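Local coordinates for cyanuric acid amidohydrolase (PDB 4NQ3), which catalyses the hydrolytic opening of the s-triazine ring of cyanuric acid, giving carboxybiuret, which then decarboxylates to biuret in the breakdown of herbicides such as atrazine, at residues A112-P118 / M130-A134; F119-R124 / R171-A176; C213-W219 / E337-D342; L218-R222 / A252-M256. All blocks are in the same frame, centred on the assembly; numbering follows the deposited sequence.

Contact 1 of 4, residues A112-P118 / M130-A134; sequences AHTPDLP and MVAQA. With SO4 (sulfate ion), chain F.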
loop_
_atom_site.group_PDB
_atom_site.type_symbol
_atom_site.label_atom_id
_atom_site.label_comp_id
_atom_site.label_asym_id
_atom_site.label_seq_id
_atom_site.Cartn_x
_atom_site.Cartn_y
_atom_site.Cartn_z
ATOM N N ALA A 112 -22.622 21.436 17.053
ATOM C CA ALA A 112 -23.948 20.890 16.792
ATOM C C ALA A 112 -23.790 19.457 16.298
ATOM O O ALA A 112 -22.730 19.098 15.783
ATOM C CB ALA A 112 -24.698 21.731 15.779
ATOM N N HIS A 113 -24.850 18.659 16.442
ATOM C CA HIS A 113 -24.871 17.236 16.077
ATOM C C HIS A 113 -26.018 17.025 15.121
ATOM O O HIS A 113 -26.829 17.935 14.899
ATOM C CB HIS A 113 -25.062 16.361 17.316
ATOM C CG HIS A 113 -24.044 16.633 18.372
ATOM N ND1 HIS A 113 -23.018 15.759 18.673
ATOM C CD2 HIS A 113 -23.861 17.721 19.159
ATOM C CE1 HIS A 113 -22.260 16.291 19.621
ATOM N NE2 HIS A 113 -22.749 17.482 19.930
ATOM N N THR A 114 -26.118 15.834 14.560
ATOM C CA THR A 114 -27.281 15.543 13.747
ATOM C C THR A 114 -27.760 14.123 13.997
ATOM O O THR A 114 -27.042 13.293 14.572
ATOM C CB THR A 114 -27.013 15.707 12.242
ATOM O OG1 THR A 114 -26.318 14.549 11.749
ATOM C CG2 THR A 114 -26.250 16.974 11.955
ATOM N N PRO A 115 -29.006 13.848 13.607
ATOM C CA PRO A 115 -29.459 12.471 13.728
ATOM C C PRO A 115 -28.692 11.628 12.739
ATOM O O PRO A 115 -28.018 12.178 11.848
ATOM C CB PRO A 115 -30.934 12.543 13.339
ATOM C CG PRO A 115 -31.277 13.993 13.399
ATOM C CD PRO A 115 -30.038 14.713 13.022
ATOM N N ASP A 116 -28.869 10.320 12.833
ATOM C CA ASP A 116 -28.262 9.422 11.886
ATOM C C ASP A 116 -28.679 9.812 10.472
ATOM O O ASP A 116 -29.754 10.384 10.253
ATOM C CB ASP A 116 -28.655 7.996 12.222
ATOM C CG ASP A 116 -27.791 7.409 13.330
ATOM O OD1 ASP A 116 -27.020 8.193 13.959
ATOM O OD2 ASP A 116 -27.899 6.175 13.580
ATOM N N LEU A 117 -27.788 9.554 9.526
ATOM C CA LEU A 117 -28.017 9.861 8.120
ATOM C C LEU A 117 -28.393 8.606 7.358
ATOM O O LEU A 117 -27.560 7.694 7.244
ATOM C CB LEU A 117 -26.756 10.464 7.501
ATOM C CG LEU A 117 -26.790 10.681 5.993
ATOM C CD1 LEU A 117 -27.729 11.813 5.643
ATOM C CD2 LEU A 117 -25.388 10.913 5.439
ATOM N N PRO A 118 -29.627 8.561 6.818
ATOM C CA PRO A 118 -30.097 7.459 5.955
ATOM C C PRO A 118 -29.101 7.200 4.833
ATOM O O PRO A 118 -28.652 8.159 4.212
ATOM C CB PRO A 118 -31.418 7.972 5.397
ATOM C CG PRO A 118 -31.851 9.049 6.351
ATOM C CD PRO A 118 -30.596 9.666 6.889
HETATM N N MSE A 130 -29.368 18.377 5.810
HETATM C CA MSE A 130 -29.163 17.971 7.198
HETATM C C MSE A 130 -28.010 18.768 7.801
HETATM O O MSE A 130 -28.132 19.333 8.884
HETATM C CB MSE A 130 -28.896 16.461 7.294
HETATM C CG MSE A 130 -28.782 15.986 8.712
HETATM SE SE MSE A 130 -28.649 14.062 8.903
HETATM C CE MSE A 130 -30.301 13.578 8.007
ATOM N N VAL A 131 -26.906 18.836 7.071
ATOM C CA VAL A 131 -25.723 19.524 7.544
ATOM C C VAL A 131 -25.984 21.025 7.606
ATOM O O VAL A 131 -25.633 21.683 8.594
ATOM C CB VAL A 131 -24.522 19.213 6.624
ATOM C CG1 VAL A 131 -23.360 20.115 6.917
ATOM C CG2 VAL A 131 -24.112 17.745 6.772
ATOM N N ALA A 132 -26.666 21.552 6.590
ATOM C CA ALA A 132 -26.987 22.975 6.549
ATOM C C ALA A 132 -27.728 23.413 7.801
ATOM O O ALA A 132 -27.403 24.447 8.395
ATOM C CB ALA A 132 -27.801 23.286 5.335
ATOM N N GLN A 133 -28.726 22.623 8.195
ATOM C CA GLN A 133 -29.511 22.902 9.390
ATOM C C GLN A 133 -28.603 22.882 10.610
ATOM O O GLN A 133 -28.678 23.779 11.452
ATOM C CB GLN A 133 -30.668 21.906 9.541
ATOM C CG GLN A 133 -31.980 22.367 8.861
ATOM C CD GLN A 133 -32.937 21.206 8.480
ATOM O OE1 GLN A 133 -32.715 20.036 8.834
ATOM N NE2 GLN A 133 -33.987 21.536 7.718
ATOM N N ALA A 134 -27.776 21.841 10.730
ATOM C CA ALA A 134 -26.841 21.747 11.848
ATOM C C ALA A 134 -25.863 22.930 11.917
ATOM O O ALA A 134 -25.609 23.486 12.999
ATOM C CB ALA A 134 -26.073 20.459 11.770
HETATM S S SO4 F . -27.606 20.128 18.433
HETATM O O1 SO4 F . -28.391 21.254 17.918
HETATM O O2 SO4 F . -28.447 19.187 19.173
HETATM O O3 SO4 F . -27.023 19.410 17.305
HETATM O O4 SO4 F . -26.561 20.647 19.322
#
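Strand 106-113 ends at H113, and the chain runs on without regular structure through P118, passing over one side of helix 125-141. The backbones come closest at A112 and A134, whose CA atoms are 5.8 Å apart. Small side chains allow this: A112 CB lies 3.4 Å from A134 O and 4.4 Å from A134 CB, and T114 CG2 packs on A134 CB at 3.5 Å. One helical turn earlier, M130, a selenomethionine here, fills the wider gap under the loop. Its SE sits 3.7 Å from T114 OG1 and 3.6 Å from P115 O, while its CE reaches L117 CD1 at 3.9 Å and P118 CD at 4.1 Å. T114 OG1 donates to P115 O (2.9 Å) within the loop, and the same hydroxyl is also hydrogen-bonded to H234. H113 points away from the helix, its NE2 bonded to E73 O. Its backbone N makes a very short 2.5 Å hydrogen bond to O3 of a sulfate, probably from the crystallisation liquor, which R137 of the helix also holds. A112 pairs through its backbone with I236 of strand 235-242, against which T114 and A134 also pack. This is helix-on-sheet packing within one repeating unit, RU B: an edge strand and its exit loop laid against the helix that follows them.

Contact 2 of 4, residues F119-R124 / R171-A176; sequences FEALGR and RGATTA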
loop_
_atom_site.group_PDB
_atom_site.type_symbol
_atom_site.label_atom_id
_atom_site.label_comp_id
_atom_site.label_asym_id
_atom_site.label_seq_id
_atom_site.Cartn_x
_atom_site.Cartn_y
_atom_site.Cartn_z
ATOM N N PHE A 119 -28.731 5.945 4.603
ATOM C CA PHE A 119 -27.684 5.632 3.631
ATOM C C PHE A 119 -28.020 6.146 2.236
ATOM O O PHE A 119 -27.132 6.390 1.415
ATOM C CB PHE A 119 -27.444 4.125 3.581
ATOM C CG PHE A 119 -26.767 3.578 4.801
ATOM C CD1 PHE A 119 -25.924 4.372 5.553
ATOM C CD2 PHE A 119 -27.014 2.276 5.222
ATOM C CE1 PHE A 119 -25.299 3.864 6.684
ATOM C CE2 PHE A 119 -26.407 1.760 6.362
ATOM C CZ PHE A 119 -25.556 2.552 7.094
ATOM N N GLU A 120 -29.304 6.320 1.962
ATOM C CA GLU A 120 -29.721 6.752 0.633
ATOM C C GLU A 120 -29.776 8.270 0.537
ATOM O O GLU A 120 -30.123 8.818 -0.514
ATOM C CB GLU A 120 -31.064 6.134 0.269
ATOM C CG GLU A 120 -32.179 6.473 1.228
ATOM C CD GLU A 120 -32.217 5.556 2.442
ATOM O OE1 GLU A 120 -33.321 5.354 3.000
ATOM O OE2 GLU A 120 -31.147 5.016 2.823
ATOM N N ALA A 121 -29.465 8.941 1.644
ATOM C CA ALA A 121 -29.360 10.394 1.640
ATOM C C ALA A 121 -27.908 10.857 1.426
ATOM O O ALA A 121 -27.665 11.975 0.994
ATOM C CB ALA A 121 -29.909 10.960 2.914
ATOM N N LEU A 122 -26.952 9.984 1.715
ATOM C CA LEU A 122 -25.534 10.337 1.634
ATOM C C LEU A 122 -25.199 10.739 0.208
ATOM O O LEU A 122 -25.618 10.088 -0.740
ATOM C CB LEU A 122 -24.656 9.165 2.111
ATOM C CG LEU A 122 -23.132 9.336 2.092
ATOM C CD1 LEU A 122 -22.478 8.703 3.326
ATOM C CD2 LEU A 122 -22.540 8.747 0.811
ATOM N N GLY A 123 -24.491 11.849 0.049
ATOM C CA GLY A 123 -24.132 12.340 -1.279
ATOM C C GLY A 123 -25.316 12.936 -2.039
ATOM O O GLY A 123 -25.219 13.230 -3.227
ATOM N N ARG A 124 -26.431 13.156 -1.350
ATOM C CA ARG A 124 -27.623 13.709 -1.996
ATOM C C ARG A 124 -28.212 14.860 -1.179
ATOM O O ARG A 124 -27.710 15.161 -0.103
ATOM C CB ARG A 124 -28.642 12.599 -2.213
ATOM C CG ARG A 124 -28.136 11.514 -3.144
ATOM C CD ARG A 124 -29.134 10.404 -3.237
ATOM N NE ARG A 124 -28.831 9.431 -4.283
ATOM C CZ ARG A 124 -29.213 8.156 -4.226
ATOM N NH1 ARG A 124 -29.912 7.717 -3.194
ATOM N NH2 ARG A 124 -28.913 7.310 -5.194
ATOM N N ARG A 171 -33.687 -3.086 1.485
ATOM C CA ARG A 171 -34.981 -2.482 1.778
ATOM C C ARG A 171 -35.470 -1.568 0.664
ATOM O O ARG A 171 -36.313 -0.694 0.898
ATOM C CB ARG A 171 -34.948 -1.714 3.103
ATOM C CG ARG A 171 -33.800 -0.769 3.280
ATOM C CD ARG A 171 -33.882 -0.087 4.637
ATOM N NE ARG A 171 -32.621 0.572 4.990
ATOM C CZ ARG A 171 -32.261 1.796 4.604
ATOM N NH1 ARG A 171 -33.049 2.510 3.801
ATOM N NH2 ARG A 171 -31.086 2.291 4.999
ATOM N N GLY A 172 -34.969 -1.797 -0.547
ATOM C CA GLY A 172 -35.529 -1.166 -1.734
ATOM C C GLY A 172 -34.960 0.196 -2.083
ATOM O O GLY A 172 -35.442 0.853 -3.010
ATOM N N ALA A 173 -33.956 0.627 -1.320
ATOM C CA ALA A 173 -33.297 1.910 -1.539
ATOM C C ALA A 173 -32.095 1.754 -2.454
ATOM O O ALA A 173 -31.603 0.647 -2.659
ATOM C CB ALA A 173 -32.867 2.527 -0.212
ATOM N N THR A 174 -31.648 2.861 -3.032
ATOM C CA THR A 174 -30.358 2.894 -3.715
ATOM C C THR A 174 -29.434 3.860 -2.988
ATOM O O THR A 174 -29.889 4.801 -2.343
ATOM C CB THR A 174 -30.485 3.327 -5.171
ATOM O OG1 THR A 174 -31.078 4.635 -5.226
ATOM C CG2 THR A 174 -31.345 2.328 -5.935
ATOM N N THR A 175 -28.137 3.616 -3.045
ATOM C CA THR A 175 -27.217 4.599 -2.514
ATOM C C THR A 175 -26.642 5.309 -3.727
ATOM O O THR A 175 -26.823 4.844 -4.854
ATOM C CB THR A 175 -26.104 3.986 -1.637
ATOM O OG1 THR A 175 -25.346 3.030 -2.390
ATOM C CG2 THR A 175 -26.698 3.315 -0.428
ATOM N N ALA A 176 -25.999 6.452 -3.499
ATOM C CA ALA A 176 -25.487 7.284 -4.582
ATOM C C ALA A 176 -24.245 6.658 -5.229
ATOM O O ALA A 176 -23.777 7.091 -6.279
ATOM C CB ALA A 176 -25.184 8.659 -4.064
#
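Two loops meet here beside a second barbituric acid site, apart from the pocket that holds the nucleophile S226; A176 belongs to it together with T177, S178 and K182. One loop leads into helix 125-141, with R124 at its N-cap position; the other leaves helix 162-170 through a Schellman motif whose C-prime residue is G172. They come closest at E120 and T175, CA to CA 4.6 Å. R124 reaches across. Its NH1 donates to T174 O (3.0 Å) and to E120 O in its own loop (2.9 Å), and its NH2 makes a weak bond to T174 OG1 at 3.4 Å. A type II turn from A121 to R124, closed by R124 N to A121 O at 2.9 Å, brings the arginine back over the neighbouring loop, with G123 taking the positive phi. Farther out, R171 NH1 forms a salt bridge with E120 OE1 at 3.0 Å; weak bonds run from R171 NH1 (3.3 Å) and NH2 (3.5 Å) to E120 OE2. Apolar contacts lie between: E120 CB on A173 CB at 4.1 Å and F119 CB on T175 CG2 at 4.2 Å. A176 CB makes van der Waals contact with L122 O at 3.6 Å. Charge and carbonyl recognition thus hold together two irregular loops, and R124, binding a carbonyl of each, ties them directly, close to where A176 touches the ligand.

Contact 3 of 4, residues C213-W219 / E337-D342; sequences CADYGLW and EHQGPD. With MG (magnesium ion), chain K.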
loop_
_atom_site.group_PDB
_atom_site.type_symbol
_atom_site.label_atom_id
_atom_site.label_comp_id
_atom_site.label_asym_id
_atom_site.label_seq_id
_atom_site.Cartn_x
_atom_site.Cartn_y
_atom_site.Cartn_z
ATOM N N CYS A 213 -20.608 16.800 -6.325
ATOM C CA CYS A 213 -19.385 16.172 -6.847
ATOM C C CYS A 213 -19.426 16.087 -8.363
ATOM O O CYS A 213 -19.021 15.083 -8.944
ATOM C CB CYS A 213 -19.185 14.778 -6.269
ATOM S SG CYS A 213 -18.741 14.812 -4.537
ATOM N N ALA A 214 -19.939 17.144 -8.983
ATOM C CA ALA A 214 -20.020 17.250 -10.430
ATOM C C ALA A 214 -19.643 18.674 -10.836
ATOM O O ALA A 214 -18.745 18.866 -11.647
ATOM C CB ALA A 214 -21.403 16.886 -10.913
ATOM N N ASP A 215 -20.320 19.669 -10.264
ATOM C CA ASP A 215 -19.984 21.076 -10.507
ATOM C C ASP A 215 -19.018 21.612 -9.451
ATOM O O ASP A 215 -19.439 22.250 -8.477
ATOM C CB ASP A 215 -21.246 21.949 -10.544
ATOM C CG ASP A 215 -20.972 23.377 -11.047
ATOM O OD1 ASP A 215 -19.792 23.718 -11.313
ATOM O OD2 ASP A 215 -21.943 24.167 -11.169
ATOM N N TYR A 216 -17.724 21.370 -9.631
ATOM C CA TYR A 216 -16.775 21.793 -8.613
ATOM C C TYR A 216 -16.546 23.305 -8.703
ATOM O O TYR A 216 -15.641 23.853 -8.074
ATOM C CB TYR A 216 -15.469 20.997 -8.723
ATOM C CG TYR A 216 -15.641 19.521 -8.382
ATOM C CD1 TYR A 216 -15.924 19.101 -7.078
ATOM C CD2 TYR A 216 -15.530 18.544 -9.370
ATOM C CE1 TYR A 216 -16.088 17.730 -6.772
ATOM C CE2 TYR A 216 -15.688 17.180 -9.083
ATOM C CZ TYR A 216 -15.966 16.776 -7.789
ATOM O OH TYR A 216 -16.117 15.421 -7.537
ATOM N N GLY A 217 -17.414 23.986 -9.447
ATOM C CA GLY A 217 -17.419 25.441 -9.470
ATOM C C GLY A 217 -18.203 25.995 -8.300
ATOM O O GLY A 217 -17.968 27.115 -7.861
ATOM N N LEU A 218 -19.116 25.185 -7.769
ATOM C CA LEU A 218 -19.800 25.486 -6.521
ATOM C C LEU A 218 -18.921 25.035 -5.370
ATOM O O LEU A 218 -18.647 23.842 -5.241
ATOM C CB LEU A 218 -21.133 24.753 -6.450
ATOM C CG LEU A 218 -22.055 24.916 -7.647
ATOM C CD1 LEU A 218 -23.175 23.927 -7.528
ATOM C CD2 LEU A 218 -22.580 26.332 -7.725
ATOM N N TRP A 219 -18.447 25.972 -4.557
ATOM C CA TRP A 219 -17.675 25.600 -3.388
ATOM C C TRP A 219 -17.734 26.658 -2.302
ATOM O O TRP A 219 -18.073 27.815 -2.554
ATOM C CB TRP A 219 -16.213 25.307 -3.744
ATOM C CG TRP A 219 -15.498 26.364 -4.531
ATOM C CD1 TRP A 219 -15.347 26.410 -5.893
ATOM C CD2 TRP A 219 -14.807 27.515 -4.011
ATOM N NE1 TRP A 219 -14.614 27.521 -6.245
ATOM C CE2 TRP A 219 -14.276 28.216 -5.112
ATOM C CE3 TRP A 219 -14.589 28.020 -2.723
ATOM C CZ2 TRP A 219 -13.542 29.392 -4.962
ATOM C CZ3 TRP A 219 -13.857 29.197 -2.582
ATOM C CH2 TRP A 219 -13.346 29.866 -3.697
ATOM N N GLU A 337 -13.692 18.166 -1.963
ATOM C CA GLU A 337 -14.910 18.267 -2.773
ATOM C C GLU A 337 -15.745 19.476 -2.338
ATOM O O GLU A 337 -16.243 19.523 -1.213
ATOM C CB GLU A 337 -15.735 16.997 -2.655
ATOM C CG GLU A 337 -15.080 15.752 -3.237
ATOM C CD GLU A 337 -14.142 15.052 -2.257
ATOM O OE1 GLU A 337 -13.965 15.565 -1.127
ATOM O OE2 GLU A 337 -13.590 13.981 -2.622
ATOM N N HIS A 338 -15.878 20.461 -3.217
ATOM C CA HIS A 338 -16.620 21.687 -2.902
ATOM C C HIS A 338 -16.039 22.446 -1.727
ATOM O O HIS A 338 -16.716 23.289 -1.130
ATOM C CB HIS A 338 -18.085 21.372 -2.624
ATOM C CG HIS A 338 -18.754 20.647 -3.745
ATOM N ND1 HIS A 338 -19.085 21.261 -4.933
ATOM C CD2 HIS A 338 -19.113 19.350 -3.878
ATOM C CE1 HIS A 338 -19.636 20.376 -5.742
ATOM N NE2 HIS A 338 -19.674 19.211 -5.123
ATOM N N GLN A 339 -14.785 22.147 -1.396
ATOM C CA GLN A 339 -14.084 22.875 -0.345
ATOM C C GLN A 339 -12.949 23.660 -0.969
ATOM O O GLN A 339 -11.852 23.152 -1.160
ATOM C CB GLN A 339 -13.589 21.908 0.715
ATOM C CG GLN A 339 -14.729 21.037 1.205
ATOM C CD GLN A 339 -14.256 19.751 1.850
ATOM O OE1 GLN A 339 -13.557 19.758 2.865
ATOM N NE2 GLN A 339 -14.624 18.632 1.248
ATOM N N GLY A 340 -13.224 24.897 -1.344
ATOM C CA GLY A 340 -12.264 25.625 -2.152
ATOM C C GLY A 340 -12.414 25.135 -3.574
ATOM O O GLY A 340 -13.192 24.221 -3.836
ATOM N N PRO A 341 -11.679 25.746 -4.500
ATOM C CA PRO A 341 -11.630 25.402 -5.928
ATOM C C PRO A 341 -11.104 23.999 -6.186
ATOM O O PRO A 341 -10.507 23.404 -5.291
ATOM C CB PRO A 341 -10.657 26.419 -6.483
ATOM C CG PRO A 341 -9.784 26.782 -5.315
ATOM C CD PRO A 341 -10.734 26.820 -4.159
ATOM N N ASP A 342 -11.301 23.466 -7.388
ATOM C CA ASP A 342 -10.729 22.150 -7.671
ATOM C C ASP A 342 -9.202 22.181 -7.547
ATOM O O ASP A 342 -8.516 22.931 -8.261
ATOM C CB ASP A 342 -11.113 21.644 -9.062
ATOM C CG ASP A 342 -10.429 20.314 -9.406
ATOM O OD1 ASP A 342 -10.873 19.256 -8.894
ATOM O OD2 ASP A 342 -9.439 20.334 -10.186
HETATM MG MG MG K . -11.181 22.143 -3.214
#
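A magnesium-binding loop of RU C, residues 337-342, packs against residues 213-219 of RU B, part of the loop between helix 180-199 and strand 223-227. H338 is the bridge, with both ring nitrogens satisfied by backbone: ND1 donates to L218 O at 2.6 Å, nearly straight at 171°, and NE2 accepts from C213 N at 2.9 Å. That pattern fits a neutral ring protonated on ND1. The RU B loop carries a type I turn from D215 to L218, with L218 N to D215 O at 3.0 Å. Most of the remaining polar side chains find partners beyond the two loops. E337 forms a salt bridge with R188, a substrate-binding arginine; D342 pairs with R290, which also makes a cation-pi contact with Y216. Q339 NE2 donates to E337 O at 3.1 Å, its OE1 accepts from C225 N, and the backbones of H338 and G340 both bond to S220. Carbonyls Q339 O (2.4 Å) and P341 O (2.5 Å) bind the metal, joined by G344 O. The turn between them passes through G340, whose backbone angles call for glycine. It lies under the indole of W219, where P341 makes a CH-pi contact: its CD stands 3.8 Å from the centroid of the W219 six-membered ring, only 9° off the normal.

Contact 4 of 4, residues L218-R222 / A252-M256; sequences LWSAR and AHGVM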
loop_
_atom_site.group_PDB
_atom_site.type_symbol
_atom_site.label_atom_id
_atom_site.label_comp_id
_atom_site.label_asym_id
_atom_site.label_seq_id
_atom_site.Cartn_x
_atom_site.Cartn_y
_atom_site.Cartn_z
ATOM N N LEU A 218 -19.116 25.185 -7.769
ATOM C CA LEU A 218 -19.800 25.486 -6.521
ATOM C C LEU A 218 -18.921 25.035 -5.370
ATOM O O LEU A 218 -18.647 23.842 -5.241
ATOM C CB LEU A 218 -21.133 24.753 -6.450
ATOM C CG LEU A 218 -22.055 24.916 -7.647
ATOM C CD1 LEU A 218 -23.175 23.927 -7.528
ATOM C CD2 LEU A 218 -22.580 26.332 -7.725
ATOM N N TRP A 219 -18.447 25.972 -4.557
ATOM C CA TRP A 219 -17.675 25.600 -3.388
ATOM C C TRP A 219 -17.734 26.658 -2.302
ATOM O O TRP A 219 -18.073 27.815 -2.554
ATOM C CB TRP A 219 -16.213 25.307 -3.744
ATOM C CG TRP A 219 -15.498 26.364 -4.531
ATOM C CD1 TRP A 219 -15.347 26.410 -5.893
ATOM C CD2 TRP A 219 -14.807 27.515 -4.011
ATOM N NE1 TRP A 219 -14.614 27.521 -6.245
ATOM C CE2 TRP A 219 -14.276 28.216 -5.112
ATOM C CE3 TRP A 219 -14.589 28.020 -2.723
ATOM C CZ2 TRP A 219 -13.542 29.392 -4.962
ATOM C CZ3 TRP A 219 -13.857 29.197 -2.582
ATOM C CH2 TRP A 219 -13.346 29.866 -3.697
ATOM N N SER A 220 -17.430 26.221 -1.084
ATOM C CA SER A 220 -17.330 27.092 0.080
ATOM C C SER A 220 -15.873 27.407 0.383
ATOM O O SER A 220 -14.997 26.544 0.255
ATOM C CB SER A 220 -17.978 26.439 1.304
ATOM O OG SER A 220 -17.455 27.011 2.491
ATOM N N ALA A 221 -15.611 28.633 0.806
ATOM C CA ALA A 221 -14.269 28.999 1.247
ATOM C C ALA A 221 -14.053 28.624 2.720
ATOM O O ALA A 221 -12.987 28.882 3.285
ATOM C CB ALA A 221 -14.036 30.491 1.041
ATOM N N ARG A 222 -15.053 28.019 3.348
ATOM C CA ARG A 222 -14.918 27.786 4.764
ATOM C C ARG A 222 -15.187 26.354 5.190
ATOM O O ARG A 222 -14.857 25.958 6.320
ATOM C CB ARG A 222 -15.823 28.757 5.507
ATOM C CG ARG A 222 -15.085 30.067 5.683
ATOM C CD ARG A 222 -15.972 31.256 5.838
ATOM N NE ARG A 222 -16.720 31.533 4.625
ATOM C CZ ARG A 222 -17.749 32.363 4.599
ATOM N NH1 ARG A 222 -18.097 32.995 5.707
ATOM N NH2 ARG A 222 -18.425 32.567 3.481
ATOM N N ALA A 252 -8.060 33.478 11.522
ATOM C CA ALA A 252 -8.081 34.042 10.181
ATOM C C ALA A 252 -8.086 32.864 9.227
ATOM O O ALA A 252 -7.726 31.756 9.630
ATOM C CB ALA A 252 -6.883 34.936 9.954
ATOM N N HIS A 253 -8.505 33.077 7.982
ATOM C CA HIS A 253 -8.556 31.984 7.005
ATOM C C HIS A 253 -8.347 32.492 5.597
ATOM O O HIS A 253 -8.498 33.683 5.331
ATOM C CB HIS A 253 -9.897 31.253 7.048
ATOM C CG HIS A 253 -10.947 31.907 6.208
ATOM N ND1 HIS A 253 -11.665 33.006 6.635
ATOM C CD2 HIS A 253 -11.381 31.635 4.951
ATOM C CE1 HIS A 253 -12.506 33.376 5.682
ATOM N NE2 HIS A 253 -12.354 32.561 4.650
ATOM N N GLY A 254 -8.087 31.562 4.683
ATOM C CA GLY A 254 -7.908 31.872 3.278
ATOM C C GLY A 254 -8.092 30.620 2.443
ATOM O O GLY A 254 -8.269 29.531 2.992
ATOM N N VAL A 255 -8.064 30.765 1.121
ATOM C CA VAL A 255 -8.230 29.613 0.250
ATOM C C VAL A 255 -6.990 29.355 -0.573
ATOM O O VAL A 255 -6.575 30.198 -1.333
ATOM C CB VAL A 255 -9.405 29.795 -0.700
ATOM C CG1 VAL A 255 -9.527 28.586 -1.627
ATOM C CG2 VAL A 255 -10.681 29.983 0.089
HETATM N N MSE A 256 -6.391 28.188 -0.421
HETATM C CA MSE A 256 -5.297 27.810 -1.289
HETATM C C MSE A 256 -5.816 27.541 -2.698
HETATM O O MSE A 256 -6.707 26.705 -2.890
HETATM C CB MSE A 256 -4.598 26.580 -0.748
HETATM C CG MSE A 256 -3.965 26.780 0.606
HETATM SE SE MSE A 256 -3.156 25.089 1.214
HETATM C CE MSE A 256 -1.533 25.134 0.077
#
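Although the 218-222 loop and strand 249-256 run nearly antiparallel, with the touching parts 159° apart in direction, they meet by side chains rather than as paired strands: A221 and V255 have CA atoms 6.2 Å apart, R222 and H253 7.9 Å. The tightest packing is A221 CB on V255 CG2 at 3.5 Å, and W219 CZ3 adds a 4.2 Å contact to the same methyl. Two residues back along the strand, the H253 ring takes the aliphatic part of R222 over its face in a CH-pi contact, R222 CG lying 4.1 Å from the ring centroid; H253 CD2 also sits 3.6 Å from A221 O. The R222 guanidinium forms a salt bridge with E201, and H253 ND1 is hydrogen-bonded to H151. S220 OG accepts from R222 N at 2.7 Å, an ST turn that bends the loop just before strand 223-227. The loop lies against the face carrying H253 and V255, while the strand's backbone pairs with 345-352. The interface between RU B and RU C is thus small and apolar here, burying 189 Å² through methyl packing and one CH-pi contact, while the R222 guanidinium and H253 ND1 find partners outside it.

Following the chain, contact 1 closes the short loop between strand 106-113 and helix 125-141. Contact 2 starts inside that loop and reaches on to 171-176, so the two cross; they touch where L117 CD2 meets L122 CB at 3.8 Å. Contacts 3 and 4 follow in series, starting from the same stretch, sharing L218 and W219 and spanning from RU B to RU C. Contact 4 closes first, at strand 249-256, and contact 3 later, at the metal loop. Probable hydrogen bonds G340 N to S220 O (2.9 Å) and S220 N to H338 O (3.0 Å) join them, as does P341 CD on V255 CG1 (3.3 Å). The first pair lies within RU B; the second joins it to the next repeat.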